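Local coordinates for protein alkaline phosphatase D (Bacillus subtilis, PDB 2YEQ) that hydrolyses phosphate esters as a PhoD-family phosphodiesterase and alkaline phosphatase whose active site holds iron and calcium, at residues H211-E214 / N215-N219; D283-A286 / N287-N291. All coordinates share one frame; numbering follows the deposited sequence.

Interaction 1. Residues H211-E214 / N215-N219. With CA (calcium ion), chain B; NA (sodium ion), chain C.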
loop_
_atom_site.group_PDB
_atom_site.type_symbol
_atom_site.label_atom_id
_atom_site.label_comp_id
_atom_site.label_asym_id
_atom_site.label_seq_id
_atom_site.Cartn_x
_atom_site.Cartn_y
_atom_site.Cartn_z
ATOM N N HIS A 211 6.062 -5.135 -6.484
ATOM C CA HIS A 211 6.454 -6.430 -5.980
ATOM C C HIS A 211 5.335 -7.447 -5.820
ATOM O O HIS A 211 5.618 -8.635 -5.632
ATOM C CB HIS A 211 7.273 -6.292 -4.719
ATOM C CG HIS A 211 8.679 -5.835 -4.954
ATOM N ND1 HIS A 211 9.636 -6.634 -5.552
ATOM C CD2 HIS A 211 9.307 -4.683 -4.612
ATOM C CE1 HIS A 211 10.796 -5.995 -5.550
ATOM N NE2 HIS A 211 10.618 -4.802 -5.005
ATOM N N GLU A 212 4.078 -7.017 -5.957
ATOM C CA GLU A 212 2.990 -7.964 -6.111
ATOM C C GLU A 212 3.128 -8.792 -7.424
ATOM O O GLU A 212 2.466 -9.819 -7.563
ATOM C CB GLU A 212 1.666 -7.236 -6.136
ATOM C CG GLU A 212 1.194 -6.845 -4.733
ATOM C CD GLU A 212 1.628 -5.456 -4.245
ATOM O OE1 GLU A 212 2.530 -4.791 -4.826
ATOM O OE2 GLU A 212 1.039 -5.037 -3.201
ATOM N N VAL A 213 3.926 -8.291 -8.382
ATOM C CA VAL A 213 4.271 -9.048 -9.605
ATOM C C VAL A 213 5.751 -9.274 -9.683
ATOM O O VAL A 213 6.228 -10.397 -9.485
ATOM C CB VAL A 213 3.757 -8.391 -10.885
ATOM C CG1 VAL A 213 3.914 -9.417 -12.086
ATOM C CG2 VAL A 213 2.314 -7.936 -10.733
ATOM N N GLU A 214 6.499 -8.215 -9.975
ATOM C CA GLU A 214 7.946 -8.306 -10.054
ATOM C C GLU A 214 8.526 -6.914 -9.971
ATOM O O GLU A 214 7.921 -5.968 -10.472
ATOM C CB GLU A 214 8.430 -8.987 -11.371
ATOM C CG GLU A 214 9.977 -9.196 -11.369
ATOM C CD GLU A 214 10.595 -9.747 -12.695
ATOM O OE1 GLU A 214 10.092 -9.371 -13.771
ATOM O OE2 GLU A 214 11.617 -10.507 -12.613
ATOM N N ASN A 215 9.718 -6.809 -9.394
ATOM C CA ASN A 215 10.399 -5.522 -9.246
ATOM C C ASN A 215 10.408 -4.637 -10.504
ATOM O O ASN A 215 10.847 -5.071 -11.592
ATOM C CB ASN A 215 11.858 -5.722 -8.823
ATOM C CG ASN A 215 12.522 -4.418 -8.386
ATOM O OD1 ASN A 215 12.007 -3.714 -7.498
ATOM N ND2 ASN A 215 13.672 -4.094 -8.995
ATOM N N ASN A 216 9.957 -3.393 -10.320
ATOM C CA ASN A 216 10.024 -2.316 -11.310
ATOM C C ASN A 216 9.418 -2.630 -12.662
ATOM O O ASN A 216 9.868 -2.097 -13.689
ATOM C CB ASN A 216 11.468 -1.830 -11.485
ATOM C CG ASN A 216 11.938 -0.915 -10.322
ATOM O OD1 ASN A 216 11.609 -1.160 -9.180
ATOM N ND2 ASN A 216 12.724 0.126 -10.635
ATOM N N TYR A 217 8.371 -3.447 -12.669
ATOM C CA TYR A 217 7.617 -3.639 -13.867
ATOM C C TYR A 217 6.920 -2.354 -14.292
ATOM O O TYR A 217 6.619 -1.472 -13.466
ATOM C CB TYR A 217 6.645 -4.813 -13.756
ATOM C CG TYR A 217 5.240 -4.617 -13.228
ATOM C CD1 TYR A 217 4.200 -4.312 -14.070
ATOM C CD2 TYR A 217 4.942 -4.837 -11.867
ATOM C CE1 TYR A 217 2.909 -4.213 -13.615
ATOM C CE2 TYR A 217 3.645 -4.730 -11.386
ATOM C CZ TYR A 217 2.637 -4.414 -12.235
ATOM O OH TYR A 217 1.346 -4.313 -11.771
ATOM N N ALA A 218 6.647 -2.266 -15.589
ATOM C CA ALA A 218 5.949 -1.111 -16.150
ATOM C C ALA A 218 4.943 -1.587 -17.186
ATOM O O ALA A 218 5.330 -1.918 -18.312
ATOM C CB ALA A 218 6.989 -0.138 -16.765
ATOM N N ASN A 219 3.658 -1.620 -16.797
ATOM C CA ASN A 219 2.597 -2.185 -17.621
ATOM C C ASN A 219 2.950 -3.665 -17.969
ATOM O O ASN A 219 2.859 -4.558 -17.080
ATOM C CB ASN A 219 2.324 -1.297 -18.853
ATOM C CG ASN A 219 1.043 -1.626 -19.549
ATOM O OD1 ASN A 219 0.480 -2.739 -19.424
ATOM N ND2 ASN A 219 0.533 -0.650 -20.309
HETATM CA CA CA B . 11.004 -1.649 -6.958
HETATM NA NA NA C . 13.145 -11.440 -11.147
HETATM O O HOH W 1 9.784 -6.548 -13.703
HETATM O O HOH W 2 13.548 -12.651 -12.951
HETATM O O HOH W 3 14.338 -9.675 -11.978
HETATM O O HOH W 4 12.763 -10.135 -9.353
HETATM O O HOH W 5 12.924 -0.942 -6.072
HETATM O O HOH W 6 10.101 0.533 -6.993
#

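Interaction 2. Residues D283-A286 / N287-N291. With NA (sodium ion), chain D; EDO (1,2-ethanediol), chain L.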
loop_
_atom_site.group_PDB
_atom_site.type_symbol
_atom_site.label_atom_id
_atom_site.label_comp_id
_atom_site.label_asym_id
_atom_site.label_seq_id
_atom_site.Cartn_x
_atom_site.Cartn_y
_atom_site.Cartn_z
ATOM N N ASP A 283 4.046 3.822 -18.788
ATOM C CA ASP A 283 5.136 3.661 -19.733
ATOM C C ASP A 283 6.404 3.262 -19.005
ATOM O O ASP A 283 6.534 3.455 -17.788
ATOM C CB ASP A 283 5.357 4.946 -20.526
ATOM C CG ASP A 283 4.266 5.190 -21.565
ATOM O OD1 ASP A 283 3.650 4.213 -22.070
ATOM O OD2 ASP A 283 4.008 6.372 -21.878
ATOM N N ASP A 284 7.349 2.724 -19.772
ATOM C CA ASP A 284 8.596 2.187 -19.265
ATOM C C ASP A 284 9.391 3.302 -18.632
ATOM O O ASP A 284 9.323 4.461 -19.087
ATOM C CB ASP A 284 9.390 1.585 -20.441
ATOM C CG ASP A 284 10.430 0.577 -20.026
ATOM O OD1 ASP A 284 10.468 0.092 -18.846
ATOM O OD2 ASP A 284 11.260 0.277 -20.930
ATOM N N GLN A 285 10.162 2.958 -17.609
ATOM C CA GLN A 285 11.097 3.905 -17.014
ATOM C C GLN A 285 12.179 4.363 -18.030
ATOM O O GLN A 285 12.762 3.550 -18.757
ATOM C CB GLN A 285 11.776 3.334 -15.779
ATOM C CG GLN A 285 10.805 2.880 -14.668
ATOM C CD GLN A 285 10.420 1.424 -14.792
ATOM O OE1 GLN A 285 10.615 0.820 -15.869
ATOM N NE2 GLN A 285 9.867 0.830 -13.706
ATOM N N ALA A 286 12.434 5.669 -18.039
ATOM C CA ALA A 286 13.433 6.285 -18.901
ATOM C C ALA A 286 14.814 6.054 -18.382
ATOM O O ALA A 286 15.015 5.765 -17.184
ATOM C CB ALA A 286 13.176 7.795 -19.002
ATOM N N ASN A 287 15.786 6.174 -19.293
ATOM C CA ASN A 287 17.207 6.139 -18.977
ATOM C C ASN A 287 17.665 4.877 -18.308
ATOM O O ASN A 287 18.580 4.914 -17.455
ATOM C CB ASN A 287 17.642 7.354 -18.117
ATOM C CG ASN A 287 17.184 8.702 -18.684
ATOM O OD1 ASN A 287 16.788 9.624 -17.928
ATOM N ND2 ASN A 287 17.254 8.841 -19.997
ATOM N N ASN A 288 17.077 3.743 -18.710
ATOM C CA ASN A 288 17.401 2.442 -18.117
ATOM C C ASN A 288 17.082 2.336 -16.621
ATOM O O ASN A 288 17.665 1.498 -15.913
ATOM C CB ASN A 288 18.882 2.082 -18.343
ATOM C CG ASN A 288 19.178 1.717 -19.787
ATOM O OD1 ASN A 288 20.190 2.123 -20.325
ATOM N ND2 ASN A 288 18.295 0.956 -20.411
ATOM N N ASP A 289 16.163 3.177 -16.138
ATOM C CA ASP A 289 15.719 3.094 -14.741
ATOM C C ASP A 289 16.834 3.524 -13.782
ATOM O O ASP A 289 17.874 4.059 -14.190
ATOM C CB ASP A 289 15.225 1.654 -14.413
ATOM C CG ASP A 289 14.083 1.616 -13.360
ATOM O OD1 ASP A 289 13.875 2.626 -12.618
ATOM O OD2 ASP A 289 13.400 0.569 -13.281
ATOM N N GLY A 290 16.622 3.309 -12.492
ATOM C CA GLY A 290 17.594 3.719 -11.500
ATOM C C GLY A 290 17.496 5.225 -11.248
ATOM O O GLY A 290 16.470 5.859 -11.510
ATOM N N ASN A 291 18.573 5.781 -10.720
ATOM C CA ASN A 291 18.654 7.198 -10.408
ATOM C C ASN A 291 19.566 7.846 -11.442
ATOM O O ASN A 291 20.739 7.528 -11.499
ATOM C CB ASN A 291 19.199 7.381 -8.991
ATOM C CG ASN A 291 18.350 6.651 -7.939
ATOM O OD1 ASN A 291 18.854 5.888 -7.125
ATOM N ND2 ASN A 291 17.076 6.862 -7.986
HETATM NA NA NA D . 11.698 -0.835 -17.235
HETATM C C1 EDO L . 8.634 5.304 -22.038
HETATM O O1 EDO L . 10.006 5.466 -21.660
HETATM C C2 EDO L . 8.409 3.946 -22.670
HETATM O O2 EDO L . 7.046 3.595 -22.668
HETATM O O HOH W 7 15.103 3.232 -20.710
HETATM O O HOH W 8 13.248 0.780 -17.899
HETATM O O HOH W 9 12.901 -1.211 -15.283
HETATM O O HOH W 10 12.744 -2.561 -18.311
HETATM O O HOH W 11 10.245 -2.362 -16.434
#

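Interaction 1. Residues H211-E214 / N215-N219
This metal-binding loop of the calcineurin-like phosphatase domain follows strand 203-206 and contains a type II beta turn from Glu214 to Tyr217. His211 and Asn215 lie side by side, pointing the same way, ring and amide planes 21° apart. Asn215 OD1 sits 3.1 Å from His211 NE2, at too poor an angle for a hydrogen bond, and binds calcium at 2.4 Å. Asn216 OD1, two waters and Asp210 are further calcium ligands. Glu223 takes a hydrogen bond from Asn215 ND2. His211 ND1 is hydrogen-bonded to Glu155; the His211 side chain also lies about 3 Å (nearest atoms) from a phosphate ion, probably from the crystallisation liquor. With an alanine in place of His211, Glu155 would probably lose the ND1 bond, and a gap would be likely to open beside the Asn215 amide. Glu214 is extended, CG opposite the backbone N (chi1 -175°), which puts OE2 2.3 Å from a sodium ion that Glu175 and Gln517 share. Water 1 bridges Glu214 OE1 and Asn215 O. The turn bond from Tyr217 N to Glu214 O is weak at 3.4 Å. The side chains of Val213 and Tyr217 cross at about a right angle, with Val213 CG2 3.5 Å from Tyr217 CE2.

Interaction 2. Residues D283-A286 / N287-N291
The side-chain amide of Gln285 stacks on the carboxylate of Asp289 without a hydrogen bond between them. The two side chains lie side by side and point the same way, their planes 27° apart. The closest atoms are Gln285 CD and Asp289 OD2, 3.4 Å apart. The Gln285 chain is bent at the CB-CG bond (chi2 91°), which turns the amide alongside the carboxylate. Both groups are held by other partners, and Asn216 serves the two of them. Gln285 OE1 binds a sodium ion at 2.4 Å. Gln285 NE2 is hydrogen-bonded to Asp350 and to the backbone oxygen of Asn216. Asp289 OD2 accepts from Asn216 ND2 and from water 9, while OD1 takes a weak bond from the backbone N of Gly290.

Asp284 OD1 is the second protein ligand of the sodium, at 2.2 Å. Four waters complete six ligands. Water 9, a sodium ligand, donates to Asp289 OD2, with 2.7 Å between the water oxygen and OD2. Water 8 donates to Gln285 O, so the ion also reaches the backbone. Water 7 joins that same carbonyl to Asn288 N.

A backbone bond runs from Asp289 N to Ala286 O, 3.0 Å long. Helix 296-299 packs against the Ala286 side chain. An ethanediol, probably from the crystallisation liquor, takes a hydrogen bond from Asp284 N and gives one to Asp284 O.

This is a sodium-binding loop before strand 291-292. Asp284 OD1 and Asp289 OD2 lie 6.3 Å apart, like charges not in contact. The sodium binds one directly and the other through water, which would be expected to ease the repulsion between them.

How the interactions relate
Both contacts lie in loops of the same phosphatase domain, and both are largely buried. Interaction 1 lies deeper, its centre about 14 Å from the centre of the chain, against about 22 Å for interaction 2, which also has exposed Asn288. Their centres are about 13 Å apart, and the loops touch directly. Asn216 ND2 meets Asp289 OD2 at 2.8 Å, and Asn216 O meets Gln285 NE2 at 2.9 Å, both probable hydrogen bonds. Ala218 packs on the backbone of Asp283 and Asp284. Asn216 thus links a calcium site to a sodium site, not the sodium bound by Glu214. Interaction 1 adds a ring and an apolar contact; interaction 2 relies more on water-mediated links.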